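Endoglucanase (Clostridium thermocellum, PDB 2C26) probably hydrolyses cellulose as a large multidomain enzyme, here represented by its calcium-binding PKD domain and a beta-sandwich module of the carbohydrate-binding kind. Local coordinates at residues Pro183-His188 against Leu196-Trp201; Val142-Glu147 against Val235-Glu240. All coordinates share one frame; numbering follows the deposited sequence.

Interaction 1 and interaction 2 lie in the same beta-sandwich module and both reach one sheet, where strands 178-187 and 229-238 run side by side. Along the chain, 183-188 and 196-201 fall inside the long excursion closed by 142-147 and 235-240, and the two contacts are centred about 21 Å apart. Interaction 1 is the more buried: a regular antiparallel ladder, with aromatic packing on one side. Interaction 2 involves mostly exposed residues at two corners where the chain passes between sheets. There regular strand pairing gives way to a side-chain hydroxyl bond, CA-H...O contacts and water. Interaction 1 thus illustrates cohesion within a sheet, interaction 2 the closure between two.

Interaction 1 of 2, residues Pro183-His188 against Leu196-Trp201; sequences PYIMPH and LWNSTW
The antiparallel beta hairpin of strands 178-187 and 194-203 brings Tyr-184 beside Ser-199 as a non-hydrogen-bonded pair and Ile-185 beside Asn-198 as a hydrogen-bonded one. Four backbone hydrogen bonds link the strands. Ile-185 N donates to Asn-198 O at 2.8 Å, and Asn-198 N returns a bond to Ile-185 O at 3.0 Å. Toward the turn, Leu-196 N meets Pro-187 O almost straight (2.8 Å, 174° at the hydrogen), while Thr-200 N reaches Pro-183 O at the other end.

On the face carrying Tyr-184 and Ser-199, the side-chain contact runs diagonally. Tyr-184 and Trp-197 form an offset stack, their planes inclined by 18° and the centroids of the tyrosine and the six-membered tryptophan ring 4.7 Å apart. The closest point is Trp-197 CH2, which lies over the Tyr-184 ring near its rim, 3.4 Å from Tyr-184 CG. Tyr-184 CB in turn sits over the indole face as a CH-pi contact. At a chi1 of 177° Trp-197 CG lies opposite the backbone N, and the six-membered ring comes to lie against the face of Tyr-184. Trp-197 NE1 also donates to Ser-199 OG (2.9 Å), a bent bond with the oxygen tilted out of the indole plane, which helps to position the indole; Gln-182 OE1 also binds that hydroxyl. Met-186 SD lies in the indole plane at its edge, 3.9 Å from Trp-197 CE3, a Met-aromatic contact. The Tyr-184 hydroxyl, on this same face, is hydrogen-bonded to Gln-230 OE1 of strand 229-238.

On the other face, Ile-185 CG2 rests on Asn-198 CB at 3.5 Å, and strand 211-218 of the facing sheet packs against Ile-185. Leu-196 and Trp-197 also pair in parallel with a strand of the second subunit. The whole is a marginal hairpin of a beta-sandwich sheet within the chain, its outer strand extended by that subunit.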
# COMPACT_ATOMS: atom_id res chain seq x y z
N PRO A 183 12.69 6.09 -1.01
CA PRO A 183 13.10 5.48 0.25
C PRO A 183 13.88 4.19 -0.05
O PRO A 183 13.63 3.53 -1.06
CB PRO A 183 11.76 5.15 0.92
CG PRO A 183 10.78 5.05 -0.22
CD PRO A 183 11.22 6.12 -1.16
N TYR A 184 14.84 3.86 0.81
CA TYR A 184 15.63 2.66 0.61
C TYR A 184 15.96 1.96 1.92
O TYR A 184 15.90 2.54 3.00
CB TYR A 184 16.90 2.95 -0.21
CG TYR A 184 17.94 3.81 0.50
CD1 TYR A 184 18.93 3.23 1.31
CD2 TYR A 184 17.93 5.19 0.35
CE1 TYR A 184 19.88 4.02 1.96
CE2 TYR A 184 18.87 5.99 0.99
CZ TYR A 184 19.84 5.41 1.79
OH TYR A 184 20.76 6.23 2.40
N ILE A 185 16.28 0.68 1.80
CA ILE A 185 16.87 -0.07 2.90
C ILE A 185 18.05 -0.85 2.33
O ILE A 185 17.94 -1.52 1.31
CB ILE A 185 15.85 -0.95 3.66
CG1 ILE A 185 16.53 -1.66 4.84
CG2 ILE A 185 15.17 -1.98 2.75
CD1 ILE A 185 16.44 -0.92 6.15
N MET A 186 19.20 -0.71 2.98
CA MET A 186 20.46 -1.26 2.47
C MET A 186 21.21 -2.07 3.55
O MET A 186 22.07 -1.52 4.27
CB MET A 186 21.32 -0.13 1.88
CG MET A 186 22.69 -0.56 1.30
SD MET A 186 23.54 0.82 0.50
CE MET A 186 23.84 1.91 1.89
N PRO A 187 20.85 -3.37 3.69
CA PRO A 187 21.63 -4.35 4.45
C PRO A 187 23.00 -4.54 3.82
O PRO A 187 23.16 -4.41 2.61
CB PRO A 187 20.83 -5.65 4.30
CG PRO A 187 19.48 -5.24 3.85
CD PRO A 187 19.63 -3.97 3.10
N HIS A 188 23.99 -4.83 4.65
CA HIS A 188 25.36 -4.97 4.18
C HIS A 188 26.08 -5.84 5.21
O HIS A 188 25.67 -5.88 6.38
CB HIS A 188 26.03 -3.59 4.02
CG HIS A 188 26.02 -2.76 5.27
ND1 HIS A 188 27.01 -2.84 6.22
CD2 HIS A 188 25.12 -1.86 5.73
CE1 HIS A 188 26.73 -2.01 7.21
NE2 HIS A 188 25.59 -1.41 6.95
N LEU A 196 23.25 -5.09 -0.10
CA LEU A 196 21.95 -5.36 -0.71
C LEU A 196 21.16 -4.07 -0.79
O LEU A 196 21.17 -3.26 0.14
CB LEU A 196 21.15 -6.39 0.09
CG LEU A 196 21.84 -7.68 0.55
CD1 LEU A 196 20.87 -8.51 1.42
CD2 LEU A 196 22.36 -8.51 -0.63
N TRP A 197 20.49 -3.86 -1.91
CA TRP A 197 19.78 -2.64 -2.14
C TRP A 197 18.31 -2.93 -2.37
O TRP A 197 17.95 -3.73 -3.23
CB TRP A 197 20.37 -1.87 -3.33
CG TRP A 197 19.61 -0.60 -3.67
CD1 TRP A 197 18.61 -0.46 -4.59
CD2 TRP A 197 19.82 0.70 -3.10
NE1 TRP A 197 18.17 0.85 -4.62
CE2 TRP A 197 18.90 1.58 -3.72
CE3 TRP A 197 20.69 1.21 -2.12
CZ2 TRP A 197 18.83 2.95 -3.40
CZ3 TRP A 197 20.61 2.57 -1.79
CH2 TRP A 197 19.70 3.42 -2.44
N ASN A 198 17.48 -2.26 -1.58
CA ASN A 198 16.03 -2.31 -1.73
C ASN A 198 15.51 -0.87 -1.74
O ASN A 198 15.84 -0.11 -0.84
CB ASN A 198 15.43 -3.08 -0.55
CG ASN A 198 15.91 -4.52 -0.50
OD1 ASN A 198 15.41 -5.36 -1.23
ND2 ASN A 198 16.88 -4.80 0.38
N SER A 199 14.76 -0.50 -2.77
CA SER A 199 14.16 0.85 -2.85
C SER A 199 12.80 0.90 -3.57
O SER A 199 12.49 0.02 -4.37
CB SER A 199 15.14 1.85 -3.49
OG SER A 199 15.35 1.59 -4.87
N THR A 200 12.01 1.92 -3.26
CA THR A 200 10.80 2.22 -4.01
C THR A 200 11.01 3.47 -4.85
O THR A 200 10.82 4.59 -4.38
CB THR A 200 9.57 2.40 -3.10
OG1 THR A 200 9.52 1.33 -2.14
CG2 THR A 200 8.28 2.39 -3.92
N TRP A 201 11.40 3.27 -6.10
CA TRP A 201 11.75 4.37 -7.00
C TRP A 201 10.49 5.10 -7.45
O TRP A 201 9.53 4.47 -7.91
CB TRP A 201 12.53 3.83 -8.20
CG TRP A 201 13.14 4.88 -9.09
CD1 TRP A 201 14.38 5.44 -8.98
CD2 TRP A 201 12.52 5.50 -10.23
NE1 TRP A 201 14.58 6.36 -9.98
CE2 TRP A 201 13.45 6.42 -10.76
CE3 TRP A 201 11.27 5.35 -10.86
CZ2 TRP A 201 13.18 7.20 -11.89
CZ3 TRP A 201 11.00 6.13 -11.98
CH2 TRP A 201 11.95 7.04 -12.48

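Interaction 2 of 2, residues Val142-Glu147 against Val235-Glu240; sequences VTSEGE and VQTIDE
Ser-144 and Thr-237 face each other across the rim of a beta-sandwich, where two strands leave their sheets by neighbouring corners. One corner, at Gly-146 and Glu-147, joins strand 137-145 to strand 148-155; the other, at Asp-239 and Glu-240, joins strand 229-238 to strand 241-251. Each carries the chain from one sheet to the other, in opposite directions.

The direct hydrogen bond is made by a side chain. Thr-237 OG1 donates to Gly-146 O at 3.0 Å, approaching close to the line of the carbonyl. A chi1 of 66° sets this hydroxyl between the backbone N and carbonyl carbon of the threonine, facing the glycine corner. Gly-146 itself adopts phi 150° and psi -148°, a conformation in which a beta carbon would press on the carbonyl oxygen of Glu-145, so that glycine suits the corner.

Weaker CA-H...O contacts replace regular strand bonding. Glu-240 CA approaches Ser-144 O at 3.4 Å, and Glu-147 CA approaches Thr-237 O at the same distance, so the corners lean on each other through carbonyls at both ends.

Van der Waals packing occupies the inner side. Ser-144 CB presses against Asp-239 O at 3.2 Å, and Thr-237 CG2 touches Ser-144 OG at 3.7 Å. That serine hydroxyl is bonded to Gly-241 O, and Pro-177 touches both Ser-144 and Asp-239.

Acidic groups dominate the exposed outer side. Glu-145 OE1 and Glu-240 OE2 are 4.6 Å apart, like charges whose proximity might slightly favour protonation of one. Glu-240, extended beyond CG, brings its CG against the Glu-145 carbonyl. Its carboxylate then joins that backbone through water: a single molecule donates to Glu-145 O at 2.6 Å and to Glu-240 OE2 at 2.8 Å.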
# COMPACT_ATOMS: atom_id res chain seq x y z
N VAL A 142 18.23 20.60 0.72
CA VAL A 142 19.25 20.15 -0.22
C VAL A 142 19.61 21.27 -1.22
O VAL A 142 18.73 21.83 -1.88
CB VAL A 142 18.83 18.85 -0.98
CG1 VAL A 142 19.92 18.42 -1.98
CG2 VAL A 142 18.52 17.71 -0.01
N THR A 143 20.90 21.57 -1.29
CA THR A 143 21.46 22.43 -2.33
C THR A 143 22.16 21.57 -3.39
O THR A 143 23.18 20.95 -3.11
CB THR A 143 22.47 23.42 -1.72
OG1 THR A 143 21.86 24.11 -0.62
CG2 THR A 143 22.94 24.43 -2.76
N SER A 144 21.61 21.54 -4.61
CA SER A 144 22.24 20.80 -5.72
C SER A 144 23.13 21.71 -6.53
O SER A 144 22.88 22.92 -6.64
CB SER A 144 21.21 20.17 -6.66
OG SER A 144 19.89 20.42 -6.21
N GLU A 145 24.16 21.11 -7.13
CA GLU A 145 25.09 21.82 -7.98
C GLU A 145 24.97 21.35 -9.44
O GLU A 145 25.69 21.84 -10.31
CB GLU A 145 26.53 21.65 -7.46
CG GLU A 145 26.78 22.32 -6.10
CD GLU A 145 26.63 23.85 -6.14
OE1 GLU A 145 27.31 24.53 -6.96
OE2 GLU A 145 25.84 24.39 -5.32
N GLY A 146 24.05 20.43 -9.69
CA GLY A 146 23.87 19.85 -11.02
C GLY A 146 23.35 18.43 -10.90
O GLY A 146 22.59 18.14 -9.97
N GLU A 147 23.72 17.56 -11.83
CA GLU A 147 23.40 16.14 -11.73
C GLU A 147 24.07 15.55 -10.50
O GLU A 147 25.30 15.52 -10.40
CB GLU A 147 23.86 15.35 -12.96
CG GLU A 147 22.74 15.01 -13.93
CD GLU A 147 22.87 15.76 -15.24
OE1 GLU A 147 23.63 15.30 -16.11
OE2 GLU A 147 22.19 16.80 -15.39
N VAL A 235 17.49 11.28 -3.02
CA VAL A 235 16.98 12.14 -4.08
C VAL A 235 18.00 12.24 -5.22
O VAL A 235 19.19 12.49 -4.98
CB VAL A 235 16.64 13.54 -3.54
CG1 VAL A 235 16.04 14.41 -4.61
CG2 VAL A 235 15.64 13.42 -2.41
N GLN A 236 17.53 12.04 -6.45
CA GLN A 236 18.37 12.29 -7.62
C GLN A 236 18.11 13.70 -8.13
O GLN A 236 16.98 14.06 -8.46
CB GLN A 236 18.12 11.28 -8.74
CG GLN A 236 19.04 11.49 -9.95
CD GLN A 236 18.52 10.86 -11.25
OE1 GLN A 236 17.78 9.88 -11.23
NE2 GLN A 236 18.95 11.43 -12.38
N THR A 237 19.17 14.50 -8.20
CA THR A 237 19.06 15.88 -8.69
C THR A 237 19.53 15.98 -10.15
O THR A 237 20.35 15.17 -10.60
CB THR A 237 19.82 16.88 -7.78
OG1 THR A 237 21.23 16.63 -7.83
CG2 THR A 237 19.34 16.76 -6.34
N ILE A 238 19.01 16.97 -10.87
CA ILE A 238 19.29 17.16 -12.30
C ILE A 238 19.74 18.57 -12.71
O ILE A 238 20.17 18.79 -13.85
CB ILE A 238 18.09 16.75 -13.19
CG1 ILE A 238 16.78 17.25 -12.59
CG2 ILE A 238 18.07 15.25 -13.38
CD1 ILE A 238 15.80 17.78 -13.60
N ASP A 239 19.64 19.52 -11.78
CA ASP A 239 20.08 20.89 -12.02
C ASP A 239 20.46 21.54 -10.70
O ASP A 239 20.27 20.95 -9.63
CB ASP A 239 18.98 21.70 -12.72
CG ASP A 239 19.53 22.87 -13.54
OD1 ASP A 239 20.77 23.06 -13.58
OD2 ASP A 239 18.72 23.61 -14.13
N GLU A 240 21.01 22.76 -10.77
CA GLU A 240 21.27 23.60 -9.60
C GLU A 240 19.96 24.00 -8.93
O GLU A 240 18.92 24.10 -9.59
CB GLU A 240 22.05 24.85 -10.00
CG GLU A 240 23.51 24.60 -10.32
CD GLU A 240 24.21 25.79 -10.97
OE1 GLU A 240 23.52 26.73 -11.43
OE2 GLU A 240 25.46 25.78 -11.03
O HOH W 1 25.92 23.38 -12.40